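Local structure of UDP-galactopyranose mutase (Deinococcus radiodurans, 3HDQ) at residues 86-91 with 210-215. The protein probably interconverts UDP-galactopyranose and UDP-galactofuranose, using a bound FAD cofactor. Residues are numbered along the deposited sequence; the frame is centred on the assembly and turned at random.
Sequences IFHTNS and FADTYQ. With FAD (flavin-adenine dinucleotide), chain L.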
loop_
_atom_site.group_PDB
_atom_site.type_symbol
_atom_site.label_atom_id
_atom_site.label_comp_id
_atom_site.label_asym_id
_atom_site.label_seq_id
_atom_site.Cartn_x
_atom_site.Cartn_y
_atom_site.Cartn_z
ATOM N N ILE A 86 13.795 5.558 12.505
ATOM C CA ILE A 86 14.407 4.475 13.259
ATOM C C ILE A 86 13.672 4.306 14.599
ATOM O O ILE A 86 13.645 5.226 15.424
ATOM C CB ILE A 86 15.932 4.723 13.502
ATOM C CG1 ILE A 86 16.723 4.783 12.189
ATOM C CG2 ILE A 86 16.520 3.621 14.361
ATOM C CD1 ILE A 86 16.594 6.073 11.427
ATOM N N PHE A 87 13.064 3.143 14.821
ATOM C CA PHE A 87 12.311 2.966 16.054
ATOM C C PHE A 87 13.203 2.664 17.253
ATOM O O PHE A 87 14.087 1.810 17.187
ATOM C CB PHE A 87 11.217 1.895 15.950
ATOM C CG PHE A 87 10.397 1.786 17.207
ATOM C CD1 PHE A 87 9.360 2.675 17.448
ATOM C CD2 PHE A 87 10.704 0.841 18.179
ATOM C CE1 PHE A 87 8.624 2.605 18.630
ATOM C CE2 PHE A 87 9.970 0.760 19.351
ATOM C CZ PHE A 87 8.928 1.646 19.580
ATOM N N HIS A 88 12.973 3.379 18.350
ATOM C CA HIS A 88 13.750 3.159 19.563
ATOM C C HIS A 88 12.946 3.544 20.786
ATOM O O HIS A 88 12.244 4.542 20.783
ATOM C CB HIS A 88 15.067 3.944 19.532
ATOM C CG HIS A 88 14.884 5.425 19.429
ATOM N ND1 HIS A 88 14.874 6.251 20.533
ATOM C CD2 HIS A 88 14.693 6.229 18.356
ATOM C CE1 HIS A 88 14.687 7.499 20.144
ATOM N NE2 HIS A 88 14.570 7.514 18.828
ATOM N N THR A 89 13.047 2.760 21.846
ATOM C CA THR A 89 12.384 3.165 23.072
ATOM C C THR A 89 13.046 2.595 24.320
ATOM O O THR A 89 13.777 1.597 24.253
ATOM C CB THR A 89 10.888 2.785 23.063
ATOM O OG1 THR A 89 10.226 3.402 24.177
ATOM C CG2 THR A 89 10.722 1.275 23.130
ATOM N N ASN A 90 12.792 3.260 25.448
ATOM C CA ASN A 90 13.127 2.729 26.761
ATOM C C ASN A 90 11.901 2.168 27.459
ATOM O O ASN A 90 12.017 1.565 28.527
ATOM C CB ASN A 90 13.764 3.808 27.636
ATOM C CG ASN A 90 15.214 4.065 27.277
ATOM O OD1 ASN A 90 16.017 3.129 27.192
ATOM N ND2 ASN A 90 15.556 5.337 27.048
ATOM N N SER A 91 10.721 2.372 26.867
ATOM C CA SER A 91 9.487 1.904 27.491
ATOM C C SER A 91 9.144 0.497 27.040
ATOM O O SER A 91 8.864 0.253 25.867
ATOM C CB SER A 91 8.336 2.850 27.189
ATOM O OG SER A 91 8.803 4.189 27.247
ATOM N N PHE A 210 21.479 6.083 19.546
ATOM C CA PHE A 210 20.614 5.937 20.712
ATOM C C PHE A 210 21.173 4.889 21.641
ATOM O O PHE A 210 21.743 3.891 21.189
ATOM C CB PHE A 210 19.202 5.489 20.308
ATOM C CG PHE A 210 18.627 6.258 19.161
ATOM C CD1 PHE A 210 18.475 5.662 17.917
ATOM C CD2 PHE A 210 18.251 7.577 19.318
ATOM C CE1 PHE A 210 17.955 6.372 16.846
ATOM C CE2 PHE A 210 17.726 8.297 18.246
ATOM C CZ PHE A 210 17.575 7.690 17.007
ATOM N N ALA A 211 20.963 5.085 22.938
ATOM C CA ALA A 211 21.376 4.100 23.936
ATOM C C ALA A 211 20.180 3.403 24.560
ATOM O O ALA A 211 20.324 2.704 25.560
ATOM C CB ALA A 211 22.223 4.761 25.026
ATOM N N ASP A 212 19.006 3.589 23.971
ATOM C CA ASP A 212 17.777 3.001 24.501
ATOM C C ASP A 212 17.869 1.473 24.601
ATOM O O ASP A 212 18.613 0.835 23.849
ATOM C CB ASP A 212 16.573 3.337 23.607
ATOM C CG ASP A 212 16.434 4.827 23.295
ATOM O OD1 ASP A 212 15.333 5.229 22.849
ATOM O OD2 ASP A 212 17.395 5.598 23.468
ATOM N N THR A 213 17.069 0.905 25.504
ATOM C CA THR A 213 16.969 -0.540 25.715
ATOM C C THR A 213 16.418 -1.347 24.517
ATOM O O THR A 213 16.947 -2.413 24.179
ATOM C CB THR A 213 16.082 -0.830 26.950
ATOM O OG1 THR A 213 16.546 -0.046 28.055
ATOM C CG2 THR A 213 16.119 -2.315 27.333
ATOM N N TYR A 214 15.350 -0.850 23.896
ATOM C CA TYR A 214 14.714 -1.535 22.761
ATOM C C TYR A 214 14.979 -0.791 21.469
ATOM O O TYR A 214 14.432 0.288 21.246
ATOM C CB TYR A 214 13.204 -1.684 22.987
ATOM C CG TYR A 214 12.903 -2.320 24.326
ATOM C CD1 TYR A 214 12.553 -1.540 25.425
ATOM C CD2 TYR A 214 13.022 -3.696 24.506
ATOM C CE1 TYR A 214 12.298 -2.112 26.663
ATOM C CE2 TYR A 214 12.776 -4.279 25.734
ATOM C CZ TYR A 214 12.410 -3.483 26.813
ATOM O OH TYR A 214 12.165 -4.058 28.041
ATOM N N GLN A 215 15.832 -1.368 20.625
ATOM C CA GLN A 215 16.127 -0.803 19.311
ATOM C C GLN A 215 15.907 -1.858 18.234
ATOM O O GLN A 215 16.624 -2.869 18.178
ATOM C CB GLN A 215 17.553 -0.250 19.266
ATOM C CG GLN A 215 17.840 0.819 20.322
ATOM C CD GLN A 215 19.210 1.483 20.155
ATOM O OE1 GLN A 215 19.627 1.815 19.042
ATOM N NE2 GLN A 215 19.908 1.690 21.273
HETATM P PA FAD L . 2.002 12.494 11.963
HETATM O O1A FAD L . 2.762 11.427 11.432
HETATM O O2A FAD L . 2.481 13.708 11.445
HETATM O O5B FAD L . 0.542 12.254 11.510
HETATM C C5B FAD L . -0.473 13.181 11.600
HETATM C C4B FAD L . -1.368 12.967 10.424
HETATM O O4B FAD L . -2.422 13.860 10.460
HETATM C C3B FAD L . -0.606 13.271 9.157
HETATM O O3B FAD L . -0.459 12.162 8.336
HETATM C C2B FAD L . -1.427 14.312 8.473
HETATM O O2B FAD L . -1.511 14.025 7.130
HETATM C C1B FAD L . -2.752 14.210 9.170
HETATM N N9A FAD L . -3.509 15.454 9.067
HETATM C C8A FAD L . -3.142 16.691 9.421
HETATM N N7A FAD L . -4.106 17.535 9.154
HETATM C C5A FAD L . -5.113 16.862 8.622
HETATM C C6A FAD L . -6.357 17.221 8.154
HETATM N N6A FAD L . -6.811 18.413 8.337
HETATM N N1A FAD L . -7.192 16.290 7.649
HETATM C C2A FAD L . -6.802 15.001 7.586
HETATM N N3A FAD L . -5.583 14.649 8.044
HETATM C C4A FAD L . -4.744 15.554 8.543
HETATM N N1 FAD L . 10.889 9.343 15.288
HETATM C C2 FAD L . 11.593 8.344 15.832
HETATM O O2 FAD L . 11.233 7.805 16.835
HETATM N N3 FAD L . 12.713 7.952 15.218
HETATM C C4 FAD L . 13.119 8.552 14.074
HETATM O O4 FAD L . 14.110 8.215 13.519
HETATM C C4X FAD L . 12.402 9.566 13.554
HETATM N N5 FAD L . 12.826 10.165 12.423
HETATM C C5X FAD L . 12.105 11.177 11.900
HETATM C C6 FAD L . 12.538 11.773 10.741
HETATM C C7 FAD L . 11.815 12.798 10.199
HETATM C C7M FAD L . 12.270 13.453 8.960
HETATM C C8 FAD L . 10.662 13.217 10.797
HETATM C C8M FAD L . 9.921 14.339 10.173
HETATM C C9 FAD L . 10.225 12.611 11.957
HETATM C C9A FAD L . 10.946 11.590 12.523
HETATM N N10 FAD L . 10.527 10.971 13.664
HETATM C C10 FAD L . 11.271 9.965 14.169
HETATM C "C1'" FAD L . 9.352 11.457 14.431
HETATM C "C2'" FAD L . 8.048 10.827 14.001
HETATM O "O2'" FAD L . 7.859 11.196 12.682
HETATM C "C3'" FAD L . 6.848 11.314 14.807
HETATM O "O3'" FAD L . 6.872 10.985 16.124
HETATM C "C4'" FAD L . 5.626 10.561 14.427
HETATM O "O4'" FAD L . 5.832 10.201 13.095
HETATM C "C5'" FAD L . 4.445 11.461 14.638
HETATM O "O5'" FAD L . 3.228 10.821 14.756
HETATM P P FAD L . 1.933 11.673 14.708
HETATM O O1P FAD L . 0.819 10.815 14.598
HETATM O O2P FAD L . 1.861 12.382 15.928
HETATM O O3P FAD L . 2.048 12.670 13.514
#
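T89 and Y214 form an antiparallel hydrogen-bonded pair: T89 N reaches Y214 O at 2.9 Å, and Y214 N returns to T89 O at 2.9 Å. The next pair, H88 with Q215, is non-hydrogen-bonded, its CA atoms 4.6 Å apart. Past the last bridge, the side-chain oxygen N90 OD1 accepts from T213 N at 3.0 Å.

Among the side chains, H88 is gripped by both F210 and D212. Its chi1 of 61° sets CG between the backbone N and the carbonyl carbon. The imidazole lies flat over the F210 ring, a face-to-face stack with centroids 3.6 Å apart and planes at 14°. H88 CD2 sits over the centre of the phenyl. In its own ring plane, H88 ND1 donates an almost straight bond to D212 OD1 at 2.6 Å, meeting the oxygen from above the carboxylate plane. Stack and bond together fix both the tilt and the rotation of the imidazole. Q215 NE2 bridges the loop by donating to both F210 O and D212 O. On the other sheet face, T89 CG2 packs on Y214 CB, while F95 of helix 92-99 stacks on the Y214 ring.

I86 N and O clasp the flavin through FAD O4 and N3, and I86 and F210 both touch the bound UDP-galactose. Beside the short antiparallel pairing of 88-89 with 214-218, these two loop residues thus line the place where the mutase's FAD and substrate pockets adjoin, with H88 on the flavin side.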